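PDB 6X1L: WbbZ protein, which is of uncertain function but probably acts as a pyruvyl transferase in the making of bacterial cell-surface polysaccharide. Local coordinates for residues F11-K16 with F45-L51; H22-K27 with T66-G72; I146-F152 with N256-F260. One frame throughout, in Å; residues are numbered along the deposited sequence.

Contact 1. Residues F11-K16 with F45-L51; sequences FDLLLK and FFERNAL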
loop_
_atom_site.group_PDB
_atom_site.type_symbol
_atom_site.label_atom_id
_atom_site.label_comp_id
_atom_site.label_asym_id
_atom_site.label_seq_id
_atom_site.Cartn_x
_atom_site.Cartn_y
_atom_site.Cartn_z
ATOM N N PHE A 11 -26.096 -16.318 1.439
ATOM C CA PHE A 11 -25.369 -15.546 0.439
ATOM C C PHE A 11 -24.606 -16.450 -0.522
ATOM O O PHE A 11 -24.640 -16.237 -1.739
ATOM C CB PHE A 11 -24.421 -14.573 1.143
ATOM C CG PHE A 11 -23.827 -13.534 0.241
ATOM C CD1 PHE A 11 -24.627 -12.576 -0.353
ATOM C CD2 PHE A 11 -22.461 -13.497 0.012
ATOM C CE1 PHE A 11 -24.082 -11.608 -1.175
ATOM C CE2 PHE A 11 -21.907 -12.532 -0.809
ATOM C CZ PHE A 11 -22.717 -11.585 -1.400
ATOM N N ASP A 12 -23.912 -17.463 0.005
ATOM C CA ASP A 12 -23.158 -18.382 -0.845
ATOM C C ASP A 12 -24.076 -19.092 -1.836
ATOM O O ASP A 12 -23.858 -19.046 -3.051
ATOM C CB ASP A 12 -22.413 -19.404 0.020
ATOM C CG ASP A 12 -21.427 -18.758 0.985
ATOM O OD1 ASP A 12 -21.193 -17.536 0.883
ATOM O OD2 ASP A 12 -20.889 -19.477 1.852
ATOM N N LEU A 13 -25.111 -19.764 -1.323
ATOM C CA LEU A 13 -26.016 -20.516 -2.189
ATOM C C LEU A 13 -26.666 -19.616 -3.230
ATOM O O LEU A 13 -26.830 -20.009 -4.391
ATOM C CB LEU A 13 -27.083 -21.212 -1.342
ATOM C CG LEU A 13 -26.565 -22.239 -0.334
ATOM C CD1 LEU A 13 -27.662 -22.661 0.628
ATOM C CD2 LEU A 13 -25.993 -23.448 -1.057
ATOM N N LEU A 14 -27.023 -18.395 -2.839
ATOM C CA LEU A 14 -27.705 -17.484 -3.752
ATOM C C LEU A 14 -26.813 -17.107 -4.930
ATOM O O LEU A 14 -27.231 -17.193 -6.090
ATOM C CB LEU A 14 -28.153 -16.242 -2.988
ATOM C CG LEU A 14 -29.218 -15.343 -3.602
ATOM C CD1 LEU A 14 -30.500 -16.116 -3.891
ATOM C CD2 LEU A 14 -29.484 -14.208 -2.644
ATOM N N LEU A 15 -25.577 -16.682 -4.660
ATOM C CA LEU A 15 -24.705 -16.313 -5.768
ATOM C C LEU A 15 -24.331 -17.526 -6.608
ATOM O O LEU A 15 -24.211 -17.413 -7.833
ATOM C CB LEU A 15 -23.461 -15.588 -5.249
ATOM C CG LEU A 15 -23.705 -14.078 -5.155
ATOM C CD1 LEU A 15 -22.671 -13.400 -4.303
ATOM C CD2 LEU A 15 -23.727 -13.448 -6.540
ATOM N N LYS A 16 -24.159 -18.691 -5.982
ATOM C CA LYS A 16 -23.935 -19.904 -6.760
ATOM C C LYS A 16 -25.136 -20.232 -7.638
ATOM O O LYS A 16 -24.972 -20.751 -8.749
ATOM C CB LYS A 16 -23.612 -21.075 -5.831
ATOM C CG LYS A 16 -22.263 -20.931 -5.136
ATOM C CD LYS A 16 -21.668 -22.272 -4.750
ATOM C CE LYS A 16 -22.146 -22.727 -3.385
ATOM N NZ LYS A 16 -21.306 -23.847 -2.877
ATOM N N PHE A 45 -14.129 -14.584 -1.693
ATOM C CA PHE A 45 -15.457 -15.186 -1.766
ATOM C C PHE A 45 -15.664 -15.925 -3.084
ATOM O O PHE A 45 -16.215 -17.032 -3.101
ATOM C CB PHE A 45 -16.515 -14.103 -1.577
ATOM C CG PHE A 45 -17.920 -14.571 -1.845
ATOM C CD1 PHE A 45 -18.643 -15.226 -0.867
ATOM C CD2 PHE A 45 -18.515 -14.349 -3.074
ATOM C CE1 PHE A 45 -19.937 -15.654 -1.111
ATOM C CE2 PHE A 45 -19.801 -14.781 -3.323
ATOM C CZ PHE A 45 -20.514 -15.431 -2.341
ATOM N N PHE A 46 -15.232 -15.332 -4.201
ATOM C CA PHE A 46 -15.356 -16.000 -5.493
ATOM C C PHE A 46 -14.551 -17.292 -5.531
ATOM O O PHE A 46 -15.045 -18.327 -5.994
ATOM C CB PHE A 46 -14.896 -15.068 -6.614
ATOM C CG PHE A 46 -15.827 -13.920 -6.875
ATOM C CD1 PHE A 46 -17.163 -13.999 -6.526
ATOM C CD2 PHE A 46 -15.364 -12.761 -7.480
ATOM C CE1 PHE A 46 -18.023 -12.943 -6.769
ATOM C CE2 PHE A 46 -16.216 -11.702 -7.728
ATOM C CZ PHE A 46 -17.550 -11.793 -7.372
ATOM N N GLU A 47 -13.307 -17.251 -5.053
ATOM C CA GLU A 47 -12.454 -18.432 -5.120
ATOM C C GLU A 47 -12.978 -19.549 -4.228
ATOM O O GLU A 47 -12.915 -20.727 -4.598
ATOM C CB GLU A 47 -11.019 -18.065 -4.736
ATOM C CG GLU A 47 -10.352 -17.087 -5.691
ATOM C CD GLU A 47 -8.912 -16.780 -5.304
ATOM O OE1 GLU A 47 -8.349 -15.791 -5.824
ATOM O OE2 GLU A 47 -8.345 -17.525 -4.478
ATOM N N ARG A 48 -13.508 -19.202 -3.053
ATOM C CA ARG A 48 -13.956 -20.233 -2.123
ATOM C C ARG A 48 -15.236 -20.908 -2.599
ATOM O O ARG A 48 -15.499 -22.060 -2.232
ATOM C CB ARG A 48 -14.151 -19.634 -0.731
ATOM C CG ARG A 48 -14.232 -20.669 0.374
ATOM C CD ARG A 48 -15.603 -20.679 1.010
ATOM N NE ARG A 48 -15.884 -19.417 1.686
ATOM C CZ ARG A 48 -17.028 -19.140 2.302
ATOM N NH1 ARG A 48 -18.005 -20.037 2.328
ATOM N NH2 ARG A 48 -17.193 -17.966 2.893
ATOM N N ASN A 49 -16.039 -20.223 -3.409
ATOM C CA ASN A 49 -17.281 -20.778 -3.931
ATOM C C ASN A 49 -17.171 -21.194 -5.392
ATOM O O ASN A 49 -18.200 -21.418 -6.039
ATOM C CB ASN A 49 -18.423 -19.774 -3.758
ATOM C CG ASN A 49 -18.811 -19.576 -2.303
ATOM O OD1 ASN A 49 -18.688 -18.479 -1.761
ATOM N ND2 ASN A 49 -19.290 -20.640 -1.666
ATOM N N ALA A 50 -15.950 -21.301 -5.924
ATOM C CA ALA A 50 -15.712 -21.697 -7.314
ATOM C C ALA A 50 -16.475 -20.819 -8.301
ATOM O O ALA A 50 -16.931 -21.292 -9.343
ATOM C CB ALA A 50 -16.060 -23.172 -7.543
ATOM N N LEU A 51 -16.628 -19.536 -7.987
ATOM C CA LEU A 51 -17.379 -18.613 -8.832
ATOM C C LEU A 51 -16.414 -17.925 -9.789
ATOM O O LEU A 51 -15.613 -17.079 -9.374
ATOM C CB LEU A 51 -18.132 -17.593 -7.983
ATOM C CG LEU A 51 -19.165 -18.176 -7.021
ATOM C CD1 LEU A 51 -19.729 -17.079 -6.139
ATOM C CD2 LEU A 51 -20.274 -18.874 -7.791
#

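Contact 2. Residues H22-K27 with T66-G72; sequences HRFVYK and TDILIFG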
loop_
_atom_site.group_PDB
_atom_site.type_symbol
_atom_site.label_atom_id
_atom_site.label_comp_id
_atom_site.label_asym_id
_atom_site.label_seq_id
_atom_site.Cartn_x
_atom_site.Cartn_y
_atom_site.Cartn_z
ATOM N N HIS A 22 -26.258 -17.458 -15.370
ATOM C CA HIS A 22 -25.641 -16.353 -16.083
ATOM C C HIS A 22 -24.163 -16.280 -15.725
ATOM O O HIS A 22 -23.727 -16.791 -14.691
ATOM C CB HIS A 22 -26.322 -15.014 -15.752
ATOM C CG HIS A 22 -27.819 -15.052 -15.841
ATOM N ND1 HIS A 22 -28.616 -15.459 -14.794
ATOM C CD2 HIS A 22 -28.661 -14.727 -16.851
ATOM C CE1 HIS A 22 -29.885 -15.389 -15.155
ATOM N NE2 HIS A 22 -29.940 -14.948 -16.398
ATOM N N ARG A 23 -23.390 -15.636 -16.588
ATOM C CA ARG A 23 -21.985 -15.414 -16.286
ATOM C C ARG A 23 -21.807 -14.050 -15.630
ATOM O O ARG A 23 -22.552 -13.103 -15.899
ATOM C CB ARG A 23 -21.122 -15.524 -17.544
ATOM C CG ARG A 23 -20.995 -14.246 -18.330
ATOM C CD ARG A 23 -20.004 -14.386 -19.467
ATOM N NE ARG A 23 -19.988 -13.189 -20.299
ATOM C CZ ARG A 23 -19.211 -13.029 -21.364
ATOM N NH1 ARG A 23 -18.378 -13.993 -21.728
ATOM N NH2 ARG A 23 -19.269 -11.903 -22.061
ATOM N N PHE A 24 -20.820 -13.967 -14.742
ATOM C CA PHE A 24 -20.615 -12.776 -13.930
ATOM C C PHE A 24 -19.653 -11.822 -14.627
ATOM O O PHE A 24 -18.561 -12.222 -15.042
ATOM C CB PHE A 24 -20.065 -13.147 -12.550
ATOM C CG PHE A 24 -21.048 -13.860 -11.665
ATOM C CD1 PHE A 24 -22.360 -14.066 -12.070
ATOM C CD2 PHE A 24 -20.659 -14.313 -10.414
ATOM C CE1 PHE A 24 -23.254 -14.718 -11.249
ATOM C CE2 PHE A 24 -21.554 -14.964 -9.586
ATOM C CZ PHE A 24 -22.851 -15.168 -10.005
ATOM N N VAL A 25 -20.066 -10.566 -14.756
ATOM C CA VAL A 25 -19.198 -9.473 -15.177
ATOM C C VAL A 25 -19.019 -8.579 -13.959
ATOM O O VAL A 25 -19.985 -7.963 -13.490
ATOM C CB VAL A 25 -19.785 -8.691 -16.358
ATOM C CG1 VAL A 25 -18.829 -7.586 -16.785
ATOM C CG2 VAL A 25 -20.096 -9.626 -17.520
ATOM N N TYR A 26 -17.798 -8.510 -13.434
ATOM C CA TYR A 26 -17.551 -7.912 -12.128
ATOM C C TYR A 26 -16.852 -6.568 -12.269
ATOM O O TYR A 26 -15.843 -6.454 -12.974
ATOM C CB TYR A 26 -16.719 -8.851 -11.249
ATOM C CG TYR A 26 -16.291 -8.239 -9.931
ATOM C CD1 TYR A 26 -17.218 -7.974 -8.934
ATOM C CD2 TYR A 26 -14.954 -7.933 -9.682
ATOM C CE1 TYR A 26 -16.835 -7.417 -7.728
ATOM C CE2 TYR A 26 -14.560 -7.377 -8.477
ATOM C CZ TYR A 26 -15.505 -7.123 -7.505
ATOM O OH TYR A 26 -15.126 -6.570 -6.305
ATOM N N LYS A 27 -17.392 -5.556 -11.590
ATOM C CA LYS A 27 -16.769 -4.242 -11.475
ATOM C C LYS A 27 -16.520 -3.967 -10.000
ATOM O O LYS A 27 -17.471 -3.802 -9.227
ATOM C CB LYS A 27 -17.641 -3.147 -12.084
ATOM C CG LYS A 27 -16.991 -1.767 -12.014
ATOM C CD LYS A 27 -15.696 -1.739 -12.817
ATOM C CE LYS A 27 -14.878 -0.474 -12.555
ATOM N NZ LYS A 27 -14.262 -0.464 -11.196
ATOM N N THR A 66 -27.935 -12.865 -20.956
ATOM C CA THR A 66 -27.218 -13.896 -20.219
ATOM C C THR A 66 -26.056 -13.376 -19.379
ATOM O O THR A 66 -25.397 -14.179 -18.709
ATOM C CB THR A 66 -26.702 -14.975 -21.183
ATOM O OG1 THR A 66 -25.909 -14.364 -22.209
ATOM C CG2 THR A 66 -27.869 -15.719 -21.823
ATOM N N ASP A 67 -25.782 -12.074 -19.387
ATOM C CA ASP A 67 -24.718 -11.496 -18.576
ATOM C C ASP A 67 -25.319 -10.709 -17.421
ATOM O O ASP A 67 -26.263 -9.935 -17.613
ATOM C CB ASP A 67 -23.807 -10.590 -19.408
ATOM C CG ASP A 67 -22.886 -11.370 -20.317
ATOM O OD1 ASP A 67 -22.781 -12.600 -20.141
ATOM O OD2 ASP A 67 -22.273 -10.758 -21.214
ATOM N N ILE A 68 -24.765 -10.908 -16.231
ATOM C CA ILE A 68 -25.155 -10.183 -15.031
ATOM C C ILE A 68 -23.971 -9.340 -14.577
ATOM O O ILE A 68 -22.850 -9.850 -14.457
ATOM C CB ILE A 68 -25.601 -11.145 -13.914
ATOM C CG1 ILE A 68 -26.970 -11.745 -14.250
ATOM C CG2 ILE A 68 -25.624 -10.434 -12.572
ATOM C CD1 ILE A 68 -27.501 -12.682 -13.191
ATOM N N LEU A 69 -24.214 -8.054 -14.338
ATOM C CA LEU A 69 -23.186 -7.183 -13.784
ATOM C C LEU A 69 -23.159 -7.339 -12.269
ATOM O O LEU A 69 -24.174 -7.119 -11.596
ATOM C CB LEU A 69 -23.436 -5.725 -14.165
ATOM C CG LEU A 69 -22.512 -4.713 -13.476
ATOM C CD1 LEU A 69 -21.088 -4.800 -14.021
ATOM C CD2 LEU A 69 -23.053 -3.295 -13.598
ATOM N N ILE A 70 -22.009 -7.732 -11.738
ATOM C CA ILE A 70 -21.784 -7.780 -10.300
ATOM C C ILE A 70 -21.099 -6.469 -9.939
ATOM O O ILE A 70 -19.929 -6.252 -10.273
ATOM C CB ILE A 70 -20.941 -8.989 -9.890
ATOM C CG1 ILE A 70 -21.521 -10.277 -10.472
ATOM C CG2 ILE A 70 -20.831 -9.073 -8.376
ATOM C CD1 ILE A 70 -22.895 -10.645 -9.929
ATOM N N PHE A 71 -21.830 -5.576 -9.278
ATOM C CA PHE A 71 -21.266 -4.303 -8.854
ATOM C C PHE A 71 -20.734 -4.453 -7.434
ATOM O O PHE A 71 -21.496 -4.769 -6.513
ATOM C CB PHE A 71 -22.297 -3.181 -8.936
ATOM C CG PHE A 71 -21.720 -1.821 -8.677
ATOM C CD1 PHE A 71 -20.820 -1.258 -9.567
ATOM C CD2 PHE A 71 -22.066 -1.112 -7.541
ATOM C CE1 PHE A 71 -20.278 -0.010 -9.330
ATOM C CE2 PHE A 71 -21.528 0.138 -7.299
ATOM C CZ PHE A 71 -20.633 0.689 -8.193
ATOM N N GLY A 72 -19.432 -4.216 -7.262
ATOM C CA GLY A 72 -18.796 -4.491 -5.987
ATOM C C GLY A 72 -19.407 -3.691 -4.853
ATOM O O GLY A 72 -19.945 -2.601 -5.048
#

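Contact 3. Residues I146-F152 with N256-F260; sequences ITDDMAF and NYSLF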
loop_
_atom_site.group_PDB
_atom_site.type_symbol
_atom_site.label_atom_id
_atom_site.label_comp_id
_atom_site.label_asym_id
_atom_site.label_seq_id
_atom_site.Cartn_x
_atom_site.Cartn_y
_atom_site.Cartn_z
ATOM N N ILE A 146 -30.271 -8.726 2.975
ATOM C CA ILE A 146 -29.411 -8.106 3.973
ATOM C C ILE A 146 -28.377 -9.129 4.423
ATOM O O ILE A 146 -28.709 -10.296 4.662
ATOM C CB ILE A 146 -30.218 -7.564 5.170
ATOM C CG1 ILE A 146 -29.293 -6.878 6.179
ATOM C CG2 ILE A 146 -31.027 -8.670 5.834
ATOM C CD1 ILE A 146 -30.023 -6.030 7.192
ATOM N N THR A 147 -27.122 -8.697 4.521
ATOM C CA THR A 147 -26.045 -9.574 4.956
ATOM C C THR A 147 -24.842 -8.699 5.283
ATOM O O THR A 147 -24.838 -7.496 5.017
ATOM C CB THR A 147 -25.717 -10.630 3.891
ATOM O OG1 THR A 147 -24.740 -11.548 4.397
ATOM C CG2 THR A 147 -25.207 -9.980 2.617
ATOM N N ASP A 148 -23.826 -9.316 5.878
ATOM C CA ASP A 148 -22.654 -8.570 6.317
ATOM C C ASP A 148 -21.890 -7.983 5.136
ATOM O O ASP A 148 -21.880 -8.536 4.032
ATOM C CB ASP A 148 -21.723 -9.470 7.130
ATOM C CG ASP A 148 -22.263 -9.770 8.513
ATOM O OD1 ASP A 148 -22.777 -8.838 9.168
ATOM O OD2 ASP A 148 -22.177 -10.940 8.943
ATOM N N ASP A 149 -21.247 -6.840 5.383
ATOM C CA ASP A 149 -20.245 -6.315 4.463
ATOM C C ASP A 149 -19.291 -7.426 4.044
ATOM O O ASP A 149 -19.002 -8.346 4.815
ATOM C CB ASP A 149 -19.473 -5.170 5.127
ATOM C CG ASP A 149 -18.400 -4.571 4.220
ATOM O OD1 ASP A 149 -18.720 -3.664 3.419
ATOM O OD2 ASP A 149 -17.231 -5.005 4.311
HETATM N N MSE A 150 -18.824 -7.357 2.800
HETATM C CA MSE A 150 -17.967 -8.405 2.245
HETATM C C MSE A 150 -16.717 -8.663 3.093
HETATM O O MSE A 150 -16.257 -9.804 3.187
HETATM C CB MSE A 150 -17.541 -8.060 0.814
HETATM C CG MSE A 150 -18.660 -8.073 -0.213
HETATM SE SE MSE A 150 -19.608 -9.779 -0.311
HETATM C CE MSE A 150 -18.160 -10.930 -0.921
ATOM N N ALA A 151 -16.183 -7.611 3.724
ATOM C CA ALA A 151 -14.924 -7.753 4.456
ATOM C C ALA A 151 -15.004 -8.797 5.561
ATOM O O ALA A 151 -13.971 -9.345 5.956
ATOM C CB ALA A 151 -14.488 -6.409 5.043
ATOM N N PHE A 152 -16.201 -9.110 6.059
ATOM C CA PHE A 152 -16.277 -10.197 7.025
ATOM C C PHE A 152 -15.988 -11.551 6.387
ATOM O O PHE A 152 -15.704 -12.511 7.111
ATOM C CB PHE A 152 -17.639 -10.173 7.724
ATOM C CG PHE A 152 -17.854 -8.934 8.553
ATOM C CD1 PHE A 152 -17.371 -8.861 9.854
ATOM C CD2 PHE A 152 -18.492 -7.828 8.019
ATOM C CE1 PHE A 152 -17.540 -7.716 10.613
ATOM C CE2 PHE A 152 -18.671 -6.679 8.773
ATOM C CZ PHE A 152 -18.192 -6.623 10.073
ATOM N N ASN A 256 -24.122 -1.530 14.303
ATOM C CA ASN A 256 -25.278 -2.145 14.949
ATOM C C ASN A 256 -25.618 -3.496 14.337
ATOM O O ASN A 256 -26.064 -4.400 15.049
ATOM C CB ASN A 256 -26.486 -1.207 14.875
ATOM C CG ASN A 256 -26.353 -0.009 15.797
ATOM O OD1 ASN A 256 -25.755 -0.099 16.869
ATOM N ND2 ASN A 256 -26.912 1.121 15.383
ATOM N N TYR A 257 -25.394 -3.666 13.034
ATOM C CA TYR A 257 -25.762 -4.915 12.377
ATOM C C TYR A 257 -24.689 -5.994 12.490
ATOM O O TYR A 257 -25.022 -7.175 12.650
ATOM C CB TYR A 257 -26.073 -4.669 10.898
ATOM C CG TYR A 257 -26.557 -5.914 10.189
ATOM C CD1 TYR A 257 -27.829 -6.431 10.437
ATOM C CD2 TYR A 257 -25.747 -6.579 9.284
ATOM C CE1 TYR A 257 -28.272 -7.574 9.797
ATOM C CE2 TYR A 257 -26.182 -7.723 8.639
ATOM C CZ TYR A 257 -27.445 -8.214 8.898
ATOM O OH TYR A 257 -27.877 -9.351 8.255
ATOM N N SER A 258 -23.411 -5.621 12.416
ATOM C CA SER A 258 -22.336 -6.587 12.236
ATOM C C SER A 258 -21.324 -6.641 13.372
ATOM O O SER A 258 -20.750 -7.706 13.609
ATOM C CB SER A 258 -21.579 -6.299 10.931
ATOM O OG SER A 258 -22.416 -6.483 9.802
ATOM N N LEU A 259 -21.076 -5.535 14.070
ATOM C CA LEU A 259 -20.028 -5.500 15.083
ATOM C C LEU A 259 -20.552 -5.622 16.503
ATOM O O LEU A 259 -19.840 -6.137 17.369
ATOM C CB LEU A 259 -19.210 -4.209 14.952
ATOM C CG LEU A 259 -18.417 -4.072 13.651
ATOM C CD1 LEU A 259 -17.758 -2.702 13.555
ATOM C CD2 LEU A 259 -17.376 -5.178 13.534
ATOM N N PHE A 260 -21.774 -5.163 16.762
ATOM C CA PHE A 260 -22.359 -5.275 18.091
ATOM C C PHE A 260 -22.456 -6.735 18.518
ATOM O O PHE A 260 -22.911 -7.590 17.751
ATOM C CB PHE A 260 -23.743 -4.627 18.110
ATOM C CG PHE A 260 -24.439 -4.733 19.431
ATOM C CD1 PHE A 260 -24.197 -3.804 20.429
ATOM C CD2 PHE A 260 -25.336 -5.762 19.681
ATOM C CE1 PHE A 260 -24.834 -3.898 21.650
ATOM C CE2 PHE A 260 -25.972 -5.862 20.900
ATOM C CZ PHE A 260 -25.721 -4.927 21.885
HETATM O O HOH W 1 -22.038 -5.076 7.436
#

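Contact 1. Residues F11-K16 with F45-L51
Phe-45 carries the apolar part of this helix-to-helix contact, its ring reaching from helix 33-48 to helix 6-21. With CG swung anti to the backbone N (chi1 171°), the ring meets two neighbours. Phe-11 CE2 sits over one face, offset toward the rim, the ring planes tilted by 42°, while Leu-15 CD1 approaches obliquely, 3.3 Å from Phe-45 CE2. Leu-51 continues the greasy seam: its CD1 lies 4.1 Å from Leu-15 CB and its CD2 3.9 Å from Lys-16 CG, the aliphatic start of a chain whose charged end can stay near the surface.

Polar contacts gather on Asp-12. Asp-12 OD1 meets the rim of Phe-45 in the ring plane, 3.0 Å from CE1, where the ring hydrogens are slightly positive. Asp-12 OD2 forms a salt bridge with Arg-48 NH1 at 3.0 Å, its hydrogen bond weak and bent to 127°, the carboxylate and guanidinium planes nearly perpendicular.

Backbone bonds end helix 33-48: Leu-51 N reaches Phe-46 O at 2.8 Å, with Ala-50 at positive phi, and Leu-51 just past the end points its side chain at helix 6-21. This is a Schellman motif ending a helix that packs beside its neighbour in the helical layer over a Rossmann-like parallel sheet.

Contact 2. Residues H22-K27 with T66-G72
Strands 23-27 and 67-71 are hydrogen-bonded parallel neighbours inside a six-stranded parallel sheet, with strand 53-55 beyond the first and strand 98-104 beyond the second. Phe-24 bridges with Ile-68 and Tyr-26 with Ile-70, while the backbone bonds alternate in the parallel fashion: Ile-68 N gives to Arg-23 O almost straight (177°), and Ile-70 N to Val-25 O at a short 2.7 Å. The last bond, Gly-72 N to Lys-27 O, is 2.8 Å long.

On the face of Phe-24 and Tyr-26, branched Ile-70 serves both rings. Ile-70 CD1 stands over the centre of the Phe-24 ring, 4.1 Å from the centroid, a CH-pi contact; Ile-70 CG2 lies 3.8 Å from Tyr-26 CD1. Bare Gly-72 lets Tyr-26 CE1 come within 3.9 Å of its CA.

Arg-23 and Asp-67 run side by side on the other face, guanidinium and carboxylate planes 14° apart. Arg-23 CG sits between the backbone N and carbonyl carbon (chi1 87°), and the extended chain brings NE within 2.9 Å of Asp-67 OD1, a bent, weak bond in a salt bridge. Lys-27 instead sends NZ to Asp-198 and Asp-201.

Since strand 53-55, next in the chain, lies outside this pair, the chain reverses its winding direction here, a hallmark of doubly wound Rossmann-like sheets.

Contact 3. Residues I146-F152 with N256-F260
Ile-146 and Tyr-257 approach from opposite directions. The extended Ile-146 side chain, CG1 anti to the backbone N and CD1 continuing outward, lays its CD1 over one face of the Tyr-257 phenol ring, 4.0 Å from the centroid and 30° off the ring normal, a CH-pi contact displaced toward CE1. The apolar methyl end of isoleucine, carrying C-H bonds, suits the electron-rich face of an aromatic ring. The Tyr-257 ring also runs alongside the backbone that follows: CE2 is 3.7 Å from Thr-147 C, and Asp-148 N lies at its edge, in plane.

Next to this ring, Asp-148 and Ser-258 meet through their polar ends. The Ser-258 hydroxyl, beside its own backbone N (chi1 -65°), gives a very short hydrogen bond, OG to Asp-148 OD1 at 2.5 Å. Ser-258 OG also accepts from a water at 2.8 Å, which in turn accepts from Asp-149 N, so the hydroxyl is tied to the loop directly and through water.

Phe-152 comes in from farther along the loop. Phe-152 CZ touches Ser-258 CB at 3.5 Å, and Leu-259 CD2 meets the ring at its edge, near its plane, the two side chains crossing at about a right angle.

Asp-149 anchors the turn within the loop: its OD2 is met by Ala-151 N at 2.9 Å from above the carboxylate plane, an Asx turn, while Arg-125 makes a salt bridge to OD1 and His-229 a hydrogen bond to OD2. The segment 146-152 leaves the last strand of the six-stranded sheet and runs toward the four-stranded one, whereas helix 250-259 leads into strand 266-268 of the latter. The contact thus joins the loop to the half built on the four-stranded sheet, consistent with the two Rossmann-like domains of the GT-B fold.

Contacts 1 and 2 adjoin, their centres 13 Å apart: Leu-15 O lies 3.4 Å from Phe-24 CZ, and Phe-46 meets Tyr-26, so the helix pair sits on the face of the strand pair that bears these rings. Contact 3, its centre about 17 Å from that of contact 1, reaches it through selenomethionine Met-150, whose SE is 3.6 Å from Phe-11 CE2 and whose CE is equally close to Phe-45 CB. Contacts 2 and 3 do not touch, their nearest atoms about 6 Å apart. Together they run from the first sheet to the loop meeting the second half. In GT-B relatives the active site lies between such halves; no ligand marks it here, so its place is only inferred.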